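Local coordinates for putative uncharacterized protein (Chaetomium thermophilum, PDB 5T8V) that probably helps load cohesin onto chromatin, this chain being the C-terminal HEAT-repeat part of the Scc2/Nipped-B cohesin loader, at residues H502-T507 and G563-R568; A360-D365 and T546-Y551; F1078-E1083 and L1148-R1153; S1042-Y1047 and T1112-V1117. All blocks are in the same frame, centred on the assembly; numbering follows the deposited sequence.

Interaction 1: H502-T507 and G563-R568; sequences HMVAWT and GRLAYR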
loop_
_atom_site.group_PDB
_atom_site.type_symbol
_atom_site.label_atom_id
_atom_site.label_comp_id
_atom_site.label_asym_id
_atom_site.label_seq_id
_atom_site.Cartn_x
_atom_site.Cartn_y
_atom_site.Cartn_z
ATOM N N HIS A 502 3.451 32.798 -23.085
ATOM C CA HIS A 502 2.702 32.149 -24.155
ATOM C C HIS A 502 1.289 31.778 -23.727
ATOM O O HIS A 502 0.409 31.657 -24.585
ATOM C CB HIS A 502 3.439 30.896 -24.635
ATOM C CG HIS A 502 4.714 31.187 -25.367
ATOM N ND1 HIS A 502 5.852 31.641 -24.732
ATOM C CD2 HIS A 502 5.030 31.087 -26.679
ATOM C CE1 HIS A 502 6.813 31.807 -25.622
ATOM N NE2 HIS A 502 6.341 31.478 -26.812
ATOM N N MET A 503 1.058 31.601 -22.424
ATOM C CA MET A 503 -0.274 31.258 -21.936
ATOM C C MET A 503 -1.233 32.431 -22.080
ATOM O O MET A 503 -2.377 32.255 -22.513
ATOM C CB MET A 503 -0.196 30.824 -20.474
ATOM C CG MET A 503 0.626 29.570 -20.235
ATOM S SD MET A 503 -0.218 28.068 -20.757
ATOM C CE MET A 503 -1.570 28.013 -19.595
ATOM N N VAL A 504 -0.785 33.632 -21.717
ATOM C CA VAL A 504 -1.634 34.817 -21.744
ATOM C C VAL A 504 -1.542 35.486 -23.109
ATOM O O VAL A 504 -1.988 36.626 -23.283
ATOM C CB VAL A 504 -1.248 35.798 -20.621
ATOM C CG1 VAL A 504 -1.363 35.119 -19.263
ATOM C CG2 VAL A 504 0.164 36.341 -20.836
ATOM N N ALA A 505 -0.970 34.784 -24.084
ATOM C CA ALA A 505 -0.800 35.348 -25.414
ATOM C C ALA A 505 -2.149 35.725 -26.016
ATOM O O ALA A 505 -3.181 35.114 -25.727
ATOM C CB ALA A 505 -0.081 34.354 -26.323
ATOM N N TRP A 506 -2.126 36.749 -26.873
ATOM C CA TRP A 506 -3.355 37.255 -27.475
ATOM C C TRP A 506 -4.049 36.194 -28.319
ATOM O O TRP A 506 -5.283 36.167 -28.388
ATOM C CB TRP A 506 -3.042 38.487 -28.323
ATOM C CG TRP A 506 -4.242 39.120 -28.938
ATOM C CD1 TRP A 506 -4.465 39.338 -30.264
ATOM C CD2 TRP A 506 -5.394 39.617 -28.250
ATOM N NE1 TRP A 506 -5.684 39.945 -30.445
ATOM C CE2 TRP A 506 -6.274 40.127 -29.222
ATOM C CE3 TRP A 506 -5.764 39.682 -26.904
ATOM C CZ2 TRP A 506 -7.503 40.693 -28.892
ATOM C CZ3 TRP A 506 -6.979 40.243 -26.579
ATOM C CH2 TRP A 506 -7.837 40.742 -27.567
ATOM N N THR A 507 -3.283 35.319 -28.969
ATOM C CA THR A 507 -3.840 34.250 -29.790
ATOM C C THR A 507 -3.660 32.882 -29.144
ATOM O O THR A 507 -3.657 31.865 -29.845
ATOM C CB THR A 507 -3.200 34.257 -31.178
ATOM O OG1 THR A 507 -1.802 33.960 -31.065
ATOM C CG2 THR A 507 -3.373 35.613 -31.842
ATOM N N GLY A 563 1.776 45.052 -22.229
ATOM C CA GLY A 563 1.001 46.268 -22.045
ATOM C C GLY A 563 -0.214 46.316 -22.950
ATOM O O GLY A 563 -1.304 46.715 -22.525
ATOM N N ARG A 564 -0.046 45.909 -24.211
ATOM C CA ARG A 564 -1.190 45.814 -25.112
ATOM C C ARG A 564 -2.238 44.863 -24.551
ATOM O O ARG A 564 -3.432 45.182 -24.520
ATOM C CB ARG A 564 -0.734 45.354 -26.495
ATOM C CG ARG A 564 0.292 46.265 -27.144
ATOM C CD ARG A 564 0.889 45.625 -28.386
ATOM N NE ARG A 564 2.175 46.218 -28.739
ATOM C CZ ARG A 564 3.039 45.678 -29.591
ATOM N NH1 ARG A 564 2.764 44.523 -30.184
ATOM N NH2 ARG A 564 4.187 46.291 -29.846
ATOM N N LEU A 565 -1.806 43.683 -24.096
ATOM C CA LEU A 565 -2.735 42.750 -23.469
ATOM C C LEU A 565 -3.411 43.380 -22.259
ATOM O O LEU A 565 -4.591 43.125 -21.994
ATOM C CB LEU A 565 -2.004 41.471 -23.062
ATOM C CG LEU A 565 -1.593 40.529 -24.192
ATOM C CD1 LEU A 565 -0.601 39.491 -23.687
ATOM C CD2 LEU A 565 -2.813 39.851 -24.791
ATOM N N ALA A 566 -2.680 44.207 -21.510
ATOM C CA ALA A 566 -3.263 44.857 -20.343
ATOM C C ALA A 566 -4.400 45.785 -20.752
ATOM O O ALA A 566 -5.514 45.702 -20.215
ATOM C CB ALA A 566 -2.184 45.622 -19.579
ATOM N N TYR A 567 -4.141 46.675 -21.713
ATOM C CA TYR A 567 -5.195 47.558 -22.202
ATOM C C TYR A 567 -6.383 46.753 -22.719
ATOM O O TYR A 567 -7.529 46.973 -22.305
ATOM C CB TYR A 567 -4.645 48.470 -23.300
ATOM C CG TYR A 567 -5.710 49.287 -24.001
ATOM C CD1 TYR A 567 -6.148 50.494 -23.472
ATOM C CD2 TYR A 567 -6.279 48.849 -25.191
ATOM C CE1 TYR A 567 -7.123 51.243 -24.109
ATOM C CE2 TYR A 567 -7.254 49.589 -25.834
ATOM C CZ TYR A 567 -7.673 50.785 -25.289
ATOM O OH TYR A 567 -8.643 51.527 -25.927
ATOM N N ARG A 568 -6.121 45.807 -23.625
ATOM C CA ARG A 568 -7.192 45.010 -24.212
ATOM C C ARG A 568 -8.051 44.362 -23.136
ATOM O O ARG A 568 -9.276 44.521 -23.126
ATOM C CB ARG A 568 -6.601 43.946 -25.137
ATOM C CG ARG A 568 -5.910 44.518 -26.360
ATOM C CD ARG A 568 -5.100 43.464 -27.090
ATOM N NE ARG A 568 -4.294 44.049 -28.159
ATOM C CZ ARG A 568 -3.363 43.393 -28.845
ATOM N NH1 ARG A 568 -3.107 42.119 -28.580
ATOM N NH2 ARG A 568 -2.684 44.018 -29.797
#
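Trp506 and Leu565 bring their CA atoms to 6.8 Å of each other where the chain, having left helix 500-503 at Val504, passes the flank of helix 556-574. The indole does most of the work. With CG anti to the backbone N (chi1 -177°), Trp506 turns one ring face to Arg568, whose chain runs extended from CG to NE across it. Arg568 CD sits over the six-membered ring of Trp506, 3.7 Å from its centroid, a CH-pi contact. Farther along, Arg568 CZ lies 4.2 Å from the centroid of the Trp506 five-membered ring, almost on its normal, in a cation-pi contact. The two planes are 53° apart, so the guanidinium is tilted, and its NH1 dips toward Trp506 CG. Its charge is also engaged by a salt bridge from NH2 to Glu350. Beside the indole, Leu565 CD2 reaches Trp506 CE3 at 3.6 Å, while Leu565 CD1 packs near the carbonyl of Val504, whose oxygen is bonded to Trp540 NE1. An alanine in place of this indole would probably leave the aliphatic and cationic parts of Arg568 without their aromatic partner and open a gap beside Leu565. The contact thus ties a loop of this mostly helical HEAT-repeat chain to helix 556-574, with Ile544 of helix 527-550 against Val504 and Leu565, and Tyr583 edge-to-face with Trp506.

Interaction 2: A360-D365 and T546-Y551; sequences AIRDLD and TCYDGY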
loop_
_atom_site.group_PDB
_atom_site.type_symbol
_atom_site.label_atom_id
_atom_site.label_comp_id
_atom_site.label_asym_id
_atom_site.label_seq_id
_atom_site.Cartn_x
_atom_site.Cartn_y
_atom_site.Cartn_z
ATOM N N ALA A 360 -0.222 50.282 -17.669
ATOM C CA ALA A 360 -1.303 49.437 -18.164
ATOM C C ALA A 360 -1.493 48.223 -17.264
ATOM O O ALA A 360 -2.620 47.877 -16.886
ATOM C CB ALA A 360 -1.009 49.009 -19.602
ATOM N N ILE A 361 -0.389 47.569 -16.901
ATOM C CA ILE A 361 -0.458 46.416 -16.010
ATOM C C ILE A 361 -1.072 46.809 -14.676
ATOM O O ILE A 361 -1.883 46.069 -14.110
ATOM C CB ILE A 361 0.943 45.805 -15.828
ATOM C CG1 ILE A 361 1.420 45.175 -17.143
ATOM C CG2 ILE A 361 0.955 44.782 -14.682
ATOM C CD1 ILE A 361 0.741 43.862 -17.507
ATOM N N ARG A 362 -0.693 47.972 -14.144
ATOM C CA ARG A 362 -1.187 48.352 -12.825
ATOM C C ARG A 362 -2.679 48.667 -12.865
ATOM O O ARG A 362 -3.430 48.271 -11.962
ATOM C CB ARG A 362 -0.382 49.543 -12.294
ATOM C CG ARG A 362 -0.285 49.632 -10.771
ATOM C CD ARG A 362 0.163 48.316 -10.145
ATOM N NE ARG A 362 1.279 47.711 -10.872
ATOM C CZ ARG A 362 1.525 46.404 -10.933
ATOM N NH1 ARG A 362 0.729 45.533 -10.325
ATOM N NH2 ARG A 362 2.572 45.961 -11.618
ATOM N N ASP A 363 -3.128 49.369 -13.907
ATOM C CA ASP A 363 -4.558 49.568 -14.117
ATOM C C ASP A 363 -5.290 48.233 -14.153
ATOM O O ASP A 363 -6.263 48.016 -13.415
ATOM C CB ASP A 363 -4.788 50.331 -15.420
ATOM C CG ASP A 363 -4.342 51.777 -15.339
ATOM O OD1 ASP A 363 -3.756 52.170 -14.308
ATOM O OD2 ASP A 363 -4.575 52.521 -16.317
ATOM N N LEU A 364 -4.828 47.319 -15.012
ATOM C CA LEU A 364 -5.474 46.016 -15.100
ATOM C C LEU A 364 -5.511 45.336 -13.739
ATOM O O LEU A 364 -6.503 44.690 -13.386
ATOM C CB LEU A 364 -4.760 45.131 -16.119
ATOM C CG LEU A 364 -5.298 43.698 -16.199
ATOM C CD1 LEU A 364 -6.796 43.684 -16.484
ATOM C CD2 LEU A 364 -4.552 42.918 -17.257
ATOM N N ASP A 365 -4.442 45.472 -12.957
ATOM C CA ASP A 365 -4.417 44.863 -11.632
ATOM C C ASP A 365 -5.525 45.433 -10.756
ATOM O O ASP A 365 -6.274 44.684 -10.114
ATOM C CB ASP A 365 -3.046 45.074 -10.989
ATOM C CG ASP A 365 -2.942 44.441 -9.617
ATOM O OD1 ASP A 365 -2.921 43.195 -9.539
ATOM O OD2 ASP A 365 -2.869 45.186 -8.618
ATOM N N THR A 546 0.212 38.822 -13.243
ATOM C CA THR A 546 1.190 37.979 -12.562
ATOM C C THR A 546 2.408 37.733 -13.443
ATOM O O THR A 546 3.549 37.783 -12.969
ATOM C CB THR A 546 0.548 36.652 -12.154
ATOM O OG1 THR A 546 -0.439 36.891 -11.146
ATOM C CG2 THR A 546 1.594 35.675 -11.609
ATOM N N CYS A 547 2.181 37.458 -14.727
ATOM C CA CYS A 547 3.287 37.253 -15.655
ATOM C C CYS A 547 4.203 38.467 -15.682
ATOM O O CYS A 547 5.424 38.344 -15.528
ATOM C CB CYS A 547 2.738 36.949 -17.050
ATOM S SG CYS A 547 3.959 36.985 -18.388
ATOM N N TYR A 548 3.629 39.660 -15.860
ATOM C CA TYR A 548 4.448 40.865 -15.939
ATOM C C TYR A 548 5.177 41.132 -14.625
ATOM O O TYR A 548 6.343 41.546 -14.628
ATOM C CB TYR A 548 3.576 42.059 -16.321
ATOM C CG TYR A 548 4.315 43.376 -16.370
ATOM C CD1 TYR A 548 4.498 44.135 -15.223
ATOM C CD2 TYR A 548 4.812 43.872 -17.567
ATOM C CE1 TYR A 548 5.163 45.340 -15.261
ATOM C CE2 TYR A 548 5.480 45.083 -17.617
ATOM C CZ TYR A 548 5.652 45.810 -16.459
ATOM O OH TYR A 548 6.314 47.014 -16.492
ATOM N N ASP A 549 4.509 40.904 -13.493
ATOM C CA ASP A 549 5.101 41.183 -12.189
ATOM C C ASP A 549 6.086 40.114 -11.737
ATOM O O ASP A 549 6.792 40.332 -10.746
ATOM C CB ASP A 549 4.003 41.333 -11.133
ATOM C CG ASP A 549 3.174 42.590 -11.324
ATOM O OD1 ASP A 549 3.696 43.568 -11.900
ATOM O OD2 ASP A 549 1.999 42.600 -10.894
ATOM N N GLY A 550 6.152 38.970 -12.423
ATOM C CA GLY A 550 7.085 37.928 -12.034
ATOM C C GLY A 550 8.501 38.137 -12.525
ATOM O O GLY A 550 9.432 37.571 -11.946
ATOM N N TYR A 551 8.682 38.935 -13.575
ATOM C CA TYR A 551 9.994 39.165 -14.159
ATOM C C TYR A 551 10.646 40.395 -13.538
ATOM O O TYR A 551 9.984 41.408 -13.298
ATOM C CB TYR A 551 9.876 39.349 -15.674
ATOM C CG TYR A 551 9.347 38.137 -16.411
ATOM C CD1 TYR A 551 9.782 36.857 -16.089
ATOM C CD2 TYR A 551 8.411 38.274 -17.429
ATOM C CE1 TYR A 551 9.301 35.747 -16.763
ATOM C CE2 TYR A 551 7.926 37.171 -18.108
ATOM C CZ TYR A 551 8.374 35.910 -17.770
ATOM O OH TYR A 551 7.897 34.806 -18.441
#
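Arg362 and Asp549 join helices 357-391 and 527-550 through an end-on, two-pronged salt bridge. Arg362 NH2 donates to Asp549 OD1 at 2.7 Å, and Arg362 NH1 donates to Asp549 OD2 at 3.2 Å. Each oxygen is approached on its syn side, both bonds are fairly straight, and the guanidinium and carboxylate planes lie only 22° apart, so the two groups meet edge to edge, nearly coplanar. The arginine chain is bent at chi2 and chi3, and its guanidinium ends beside Asp549. One turn on, Asp365 OD2 offers Arg362 NH1 a second, long ionic partner at 4.0 Å, making a network in which a single cation probably tempers the repulsion between two carboxylates. Asp549 is exposed, so solvent is likely to weaken the pairing. Next to this polar pair the contact is apolar: Ile361 CG1 rests over one face of the Tyr548 ring, 3.7 Å from its centroid, and Ile361 CD1 touches Tyr548 CB at 3.6 Å. The hydroxyl of Tyr548 is satisfied by His357 ND1, on the same helix as Ile361. The axes of the short helical segments come within 10.5 Å, with their N-to-C directions 133° apart. Behind them, Ile361 also packs on Ile544 of helix 527-550 and on Ala566 of helix 556-574, where three helices of the solenoid converge.

Interaction 3: F1078-E1083 and L1148-R1153; sequences FLFSEE and LASINR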
loop_
_atom_site.group_PDB
_atom_site.type_symbol
_atom_site.label_atom_id
_atom_site.label_comp_id
_atom_site.label_asym_id
_atom_site.label_seq_id
_atom_site.Cartn_x
_atom_site.Cartn_y
_atom_site.Cartn_z
ATOM N N PHE A 1078 27.338 -41.879 13.732
ATOM C CA PHE A 1078 26.761 -43.033 14.411
ATOM C C PHE A 1078 25.374 -42.716 14.960
ATOM O O PHE A 1078 24.402 -43.425 14.673
ATOM C CB PHE A 1078 27.694 -43.492 15.532
ATOM C CG PHE A 1078 27.076 -44.489 16.471
ATOM C CD1 PHE A 1078 26.456 -45.627 15.986
ATOM C CD2 PHE A 1078 27.130 -44.294 17.840
ATOM C CE1 PHE A 1078 25.889 -46.546 16.849
ATOM C CE2 PHE A 1078 26.567 -45.210 18.710
ATOM C CZ PHE A 1078 25.946 -46.337 18.214
ATOM N N LEU A 1079 25.262 -41.646 15.749
ATOM C CA LEU A 1079 23.986 -41.326 16.384
ATOM C C LEU A 1079 22.930 -40.934 15.354
ATOM O O LEU A 1079 21.764 -41.333 15.467
ATOM C CB LEU A 1079 24.188 -40.213 17.408
ATOM C CG LEU A 1079 25.054 -40.628 18.599
ATOM C CD1 LEU A 1079 25.625 -39.417 19.313
ATOM C CD2 LEU A 1079 24.247 -41.484 19.563
ATOM N N PHE A 1080 23.316 -40.156 14.341
ATOM C CA PHE A 1080 22.364 -39.760 13.309
ATOM C C PHE A 1080 21.787 -40.978 12.599
ATOM O O PHE A 1080 20.564 -41.104 12.450
ATOM C CB PHE A 1080 23.040 -38.818 12.313
ATOM C CG PHE A 1080 22.990 -37.374 12.721
ATOM C CD1 PHE A 1080 23.255 -36.999 14.029
ATOM C CD2 PHE A 1080 22.683 -36.390 11.797
ATOM C CE1 PHE A 1080 23.207 -35.672 14.408
ATOM C CE2 PHE A 1080 22.637 -35.060 12.168
ATOM C CZ PHE A 1080 22.899 -34.701 13.476
ATOM N N SER A 1081 22.651 -41.892 12.150
ATOM C CA SER A 1081 22.150 -43.130 11.564
ATOM C C SER A 1081 21.312 -43.911 12.569
ATOM O O SER A 1081 20.356 -44.595 12.183
ATOM C CB SER A 1081 23.310 -43.986 11.053
ATOM O OG SER A 1081 24.152 -44.395 12.115
ATOM N N GLU A 1082 21.645 -43.813 13.859
ATOM C CA GLU A 1082 20.816 -44.424 14.890
ATOM C C GLU A 1082 19.457 -43.750 15.007
ATOM O O GLU A 1082 18.548 -44.320 15.619
ATOM C CB GLU A 1082 21.536 -44.381 16.240
ATOM C CG GLU A 1082 22.617 -45.434 16.395
ATOM C CD GLU A 1082 22.052 -46.808 16.697
ATOM O OE1 GLU A 1082 21.227 -46.918 17.628
ATOM O OE2 GLU A 1082 22.424 -47.777 16.000
ATOM N N GLU A 1083 19.295 -42.551 14.443
ATOM C CA GLU A 1083 17.983 -41.916 14.394
ATOM C C GLU A 1083 17.227 -42.262 13.119
ATOM O O GLU A 1083 16.025 -42.544 13.175
ATOM C CB GLU A 1083 18.120 -40.399 14.521
ATOM C CG GLU A 1083 18.494 -39.954 15.914
ATOM C CD GLU A 1083 18.464 -38.451 16.075
ATOM O OE1 GLU A 1083 17.957 -37.762 15.165
ATOM O OE2 GLU A 1083 18.949 -37.959 17.112
ATOM N N LEU A 1148 24.845 -33.555 21.016
ATOM C CA LEU A 1148 23.975 -33.615 22.190
ATOM C C LEU A 1148 22.506 -33.558 21.799
ATOM O O LEU A 1148 21.663 -34.199 22.435
ATOM C CB LEU A 1148 24.303 -32.482 23.161
ATOM C CG LEU A 1148 25.137 -32.921 24.362
ATOM C CD1 LEU A 1148 26.455 -33.476 23.879
ATOM C CD2 LEU A 1148 25.363 -31.760 25.316
ATOM N N ALA A 1149 22.174 -32.782 20.766
ATOM C CA ALA A 1149 20.791 -32.718 20.313
ATOM C C ALA A 1149 20.297 -34.093 19.898
ATOM O O ALA A 1149 19.173 -34.482 20.227
ATOM C CB ALA A 1149 20.659 -31.724 19.159
ATOM N N SER A 1150 21.130 -34.852 19.183
ATOM C CA SER A 1150 20.766 -36.218 18.826
ATOM C C SER A 1150 20.640 -37.088 20.071
ATOM O O SER A 1150 19.636 -37.788 20.259
ATOM C CB SER A 1150 21.805 -36.797 17.864
ATOM O OG SER A 1150 21.502 -38.138 17.528
ATOM N N ILE A 1151 21.656 -37.050 20.940
ATOM C CA ILE A 1151 21.621 -37.825 22.179
ATOM C C ILE A 1151 20.309 -37.595 22.915
ATOM O O ILE A 1151 19.731 -38.524 23.493
ATOM C CB ILE A 1151 22.834 -37.467 23.062
ATOM C CG1 ILE A 1151 24.123 -37.999 22.424
ATOM C CG2 ILE A 1151 22.661 -38.019 24.485
ATOM C CD1 ILE A 1151 25.393 -37.557 23.123
ATOM N N ASN A 1152 19.814 -36.358 22.903
ATOM C CA ASN A 1152 18.608 -36.025 23.651
ATOM C C ASN A 1152 17.348 -36.432 22.894
ATOM O O ASN A 1152 16.397 -36.941 23.499
ATOM C CB ASN A 1152 18.589 -34.527 23.962
ATOM C CG ASN A 1152 17.448 -34.134 24.876
ATOM O OD1 ASN A 1152 17.485 -34.393 26.079
ATOM N ND2 ASN A 1152 16.429 -33.495 24.311
ATOM N N ARG A 1153 17.324 -36.219 21.576
ATOM C CA ARG A 1153 16.167 -36.622 20.782
ATOM C C ARG A 1153 15.937 -38.124 20.853
ATOM O O ARG A 1153 14.789 -38.578 20.793
ATOM C CB ARG A 1153 16.344 -36.190 19.325
ATOM C CG ARG A 1153 16.248 -34.688 19.098
ATOM C CD ARG A 1153 16.118 -34.347 17.621
ATOM N NE ARG A 1153 17.088 -35.061 16.789
ATOM C CZ ARG A 1153 18.334 -34.656 16.558
ATOM N NH1 ARG A 1153 18.792 -33.536 17.103
ATOM N NH2 ARG A 1153 19.132 -35.377 15.781
#
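Glu1083 OE1 lies at the edge of the Arg1153 guanidinium, near its plane, and Phe1080 CE1 comes up to the edge as well, while one face of the group rests above Ser1150 CA of its own helix. The carboxylate stands at 84° to the guanidinium. This is helix-helix packing within the HEAT-repeat solenoid: helices 1065-1086 and 1139-1154 run in broadly the same direction, the axes of their segments 9.6 Å apart at closest approach and inclined by 35°. Arg1153 NH2 makes the strong bond of the salt bridge, 2.7 Å to Glu1083 OE1, and NE adds a weak one to the same oxygen. The other oxygen, Glu1083 OE2, takes the proton of Ser1150 OG at 2.6 Å, from well above the carboxylate plane. Ser1150 OG sits there because it is anti to its backbone N (chi1 178°), and it is also hydrogen-bonded to Gln1154 NE2. Both oxygens of Glu1083 are therefore held by the facing helix, which should limit rotation of the carboxylate. The arginine probably favours its charged form, while the nearby carbonyl oxygen of Ser1150 opposes it. Phe1080 CE1 comes within 3.9 Å of Ser1150 CB, obliquely to the ring. Deeper in the interface, Leu1079 CD1 meets Ile1151 CG1 at 3.7 Å.

Interaction 4: S1042-Y1047 and T1112-V1117; sequences SSPRNY and TNYDDV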
loop_
_atom_site.group_PDB
_atom_site.type_symbol
_atom_site.label_atom_id
_atom_site.label_comp_id
_atom_site.label_asym_id
_atom_site.label_seq_id
_atom_site.Cartn_x
_atom_site.Cartn_y
_atom_site.Cartn_z
ATOM N N SER A 1042 30.406 -47.328 11.251
ATOM C CA SER A 1042 29.699 -48.386 10.541
ATOM C C SER A 1042 29.812 -49.743 11.226
ATOM O O SER A 1042 29.121 -50.684 10.817
ATOM C CB SER A 1042 30.217 -48.500 9.104
ATOM O OG SER A 1042 29.852 -47.359 8.345
ATOM N N SER A 1043 30.661 -49.870 12.242
ATOM C CA SER A 1043 30.754 -51.076 13.064
ATOM C C SER A 1043 30.729 -50.643 14.524
ATOM O O SER A 1043 31.743 -50.713 15.228
ATOM C CB SER A 1043 32.017 -51.875 12.741
ATOM O OG SER A 1043 31.978 -52.375 11.414
ATOM N N PRO A 1044 29.573 -50.186 15.010
ATOM C CA PRO A 1044 29.536 -49.532 16.329
ATOM C C PRO A 1044 30.048 -50.391 17.471
ATOM O O PRO A 1044 30.464 -49.835 18.496
ATOM C CB PRO A 1044 28.050 -49.194 16.510
ATOM C CG PRO A 1044 27.498 -49.142 15.126
ATOM C CD PRO A 1044 28.254 -50.173 14.353
ATOM N N ARG A 1045 30.032 -51.719 17.347
ATOM C CA ARG A 1045 30.488 -52.557 18.450
ATOM C C ARG A 1045 31.949 -52.309 18.796
ATOM O O ARG A 1045 32.371 -52.622 19.915
ATOM C CB ARG A 1045 30.267 -54.033 18.121
ATOM C CG ARG A 1045 28.802 -54.451 18.163
ATOM C CD ARG A 1045 28.612 -55.805 18.830
ATOM N NE ARG A 1045 29.126 -55.823 20.198
ATOM C CZ ARG A 1045 28.477 -55.346 21.258
ATOM N NH1 ARG A 1045 27.276 -54.798 21.124
ATOM N NH2 ARG A 1045 29.034 -55.414 22.460
ATOM N N ASN A 1046 32.732 -51.750 17.871
ATOM C CA ASN A 1046 34.114 -51.409 18.180
ATOM C C ASN A 1046 34.215 -50.218 19.124
ATOM O O ASN A 1046 35.228 -50.082 19.817
ATOM C CB ASN A 1046 34.887 -51.116 16.893
ATOM C CG ASN A 1046 35.255 -52.377 16.136
ATOM O OD1 ASN A 1046 34.825 -52.583 15.000
ATOM N ND2 ASN A 1046 36.059 -53.231 16.762
ATOM N N TYR A 1047 33.192 -49.362 19.169
ATOM C CA TYR A 1047 33.219 -48.204 20.057
ATOM C C TYR A 1047 33.482 -48.606 21.502
ATOM O O TYR A 1047 34.272 -47.960 22.202
ATOM C CB TYR A 1047 31.895 -47.441 19.973
ATOM C CG TYR A 1047 31.782 -46.445 18.840
ATOM C CD1 TYR A 1047 32.614 -45.335 18.776
ATOM C CD2 TYR A 1047 30.818 -46.596 17.853
ATOM C CE1 TYR A 1047 32.504 -44.416 17.750
ATOM C CE2 TYR A 1047 30.698 -45.682 16.823
ATOM C CZ TYR A 1047 31.542 -44.594 16.777
ATOM O OH TYR A 1047 31.423 -43.684 15.752
ATOM N N THR A 1112 23.324 -55.875 15.104
ATOM C CA THR A 1112 22.284 -55.256 14.292
ATOM C C THR A 1112 21.478 -54.251 15.117
ATOM O O THR A 1112 20.816 -53.370 14.566
ATOM C CB THR A 1112 21.330 -56.311 13.696
ATOM O OG1 THR A 1112 20.637 -56.986 14.752
ATOM C CG2 THR A 1112 22.106 -57.328 12.863
ATOM N N ASN A 1113 21.538 -54.393 16.441
ATOM C CA ASN A 1113 20.879 -53.483 17.375
ATOM C C ASN A 1113 21.943 -52.913 18.304
ATOM O O ASN A 1113 22.496 -53.638 19.139
ATOM C CB ASN A 1113 19.786 -54.202 18.164
ATOM C CG ASN A 1113 19.149 -53.314 19.215
ATOM O OD1 ASN A 1113 19.602 -53.262 20.360
ATOM N ND2 ASN A 1113 18.092 -52.607 18.831
ATOM N N TYR A 1114 22.226 -51.620 18.164
ATOM C CA TYR A 1114 23.312 -50.961 18.882
ATOM C C TYR A 1114 22.792 -49.963 19.914
ATOM O O TYR A 1114 23.312 -48.854 20.041
ATOM C CB TYR A 1114 24.253 -50.260 17.904
ATOM C CG TYR A 1114 24.765 -51.156 16.800
ATOM C CD1 TYR A 1114 25.741 -52.111 17.051
ATOM C CD2 TYR A 1114 24.278 -51.043 15.504
ATOM C CE1 TYR A 1114 26.213 -52.933 16.046
ATOM C CE2 TYR A 1114 24.746 -51.860 14.491
ATOM C CZ TYR A 1114 25.713 -52.803 14.767
ATOM O OH TYR A 1114 26.185 -53.620 13.765
ATOM N N ASP A 1115 21.763 -50.350 20.668
ATOM C CA ASP A 1115 21.224 -49.465 21.697
ATOM C C ASP A 1115 22.172 -49.372 22.888
ATOM O O ASP A 1115 22.596 -48.278 23.282
ATOM C CB ASP A 1115 19.845 -49.961 22.141
ATOM C CG ASP A 1115 18.861 -50.060 20.990
ATOM O OD1 ASP A 1115 18.955 -49.240 20.052
ATOM O OD2 ASP A 1115 17.994 -50.959 21.024
ATOM N N ASP A 1116 22.521 -50.521 23.474
ATOM C CA ASP A 1116 23.366 -50.520 24.664
ATOM C C ASP A 1116 24.756 -49.966 24.371
ATOM O O ASP A 1116 25.397 -49.397 25.262
ATOM C CB ASP A 1116 23.460 -51.936 25.236
ATOM C CG ASP A 1116 23.896 -52.957 24.203
ATOM O OD1 ASP A 1116 23.741 -52.686 22.994
ATOM O OD2 ASP A 1116 24.386 -54.034 24.602
ATOM N N VAL A 1117 25.239 -50.125 23.137
ATOM C CA VAL A 1117 26.498 -49.498 22.734
ATOM C C VAL A 1117 26.361 -47.980 22.789
ATOM O O VAL A 1117 27.128 -47.280 23.469
ATOM C CB VAL A 1117 26.899 -49.976 21.326
ATOM C CG1 VAL A 1117 28.043 -49.140 20.753
ATOM C CG2 VAL A 1117 27.277 -51.454 21.358
#
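Pro1044 O accepts a backbone hydrogen bond from Tyr1047 N at 2.8 Å, and from the other segment Val1117 CG1 closes on the same oxygen at 3.4 Å, a van der Waals contact of a methyl with a carbonyl oxygen. The main side-chain meeting is between Pro1044 and Tyr1114, which cross at about a right angle, with the proline lying over one face of the tyrosine. Pro1044 CG lies over the centre of that face, 3.7 Å from the centroid of the Tyr1114 ring and 8° off its normal, a CH-pi contact; CB and CD of the proline spread over the same ring. At the ring's edge Arg1045 CG approaches Tyr1114 CE1 at 3.7 Å. The arginine chain bends at chi2 and chi3, and Arg1045 NH1 ends 3.4 Å from Val1117 CG2, with Asp1116 near but beyond salt-bridge range. An alanine in place of this tyrosine would probably uncover the face of Pro1044 that the phenol ring now meets and leave Arg1045 CG without its neighbour at the ring edge. Tyr1114 occupies the N-cap position of helix 1115-1133, so the contact joins the start of that helix to the loop after helix 1026-1042. Phe1078 of helix 1065-1086 packs on the proline as well. With no polar bond between the two segments, their hold probably rests on the CH-pi contact and the burial of Pro1044 and Val1117.

The four contacts form two pairs at opposite sides of the centre of this elongated, largely helical chain. Interactions 1 and 2, their centres 11 Å apart, touch through packing of Ala566 and Gly563 on Ala360, and through the consecutive helices 527-550 and 556-574. The centres of interactions 3 and 4 lie 13 Å apart, and the two meet where Phe1078 packs on Pro1044, around helices 1065-1086, 1115-1133 and 1139-1154. Within each pair the segments alternate along the chain; between pairs they come in series, with centres about 90 to 104 Å apart. Nearest atoms of the two pairs are about 74 to 89 Å apart, so each pair is a separate local packing site in the elongated chain.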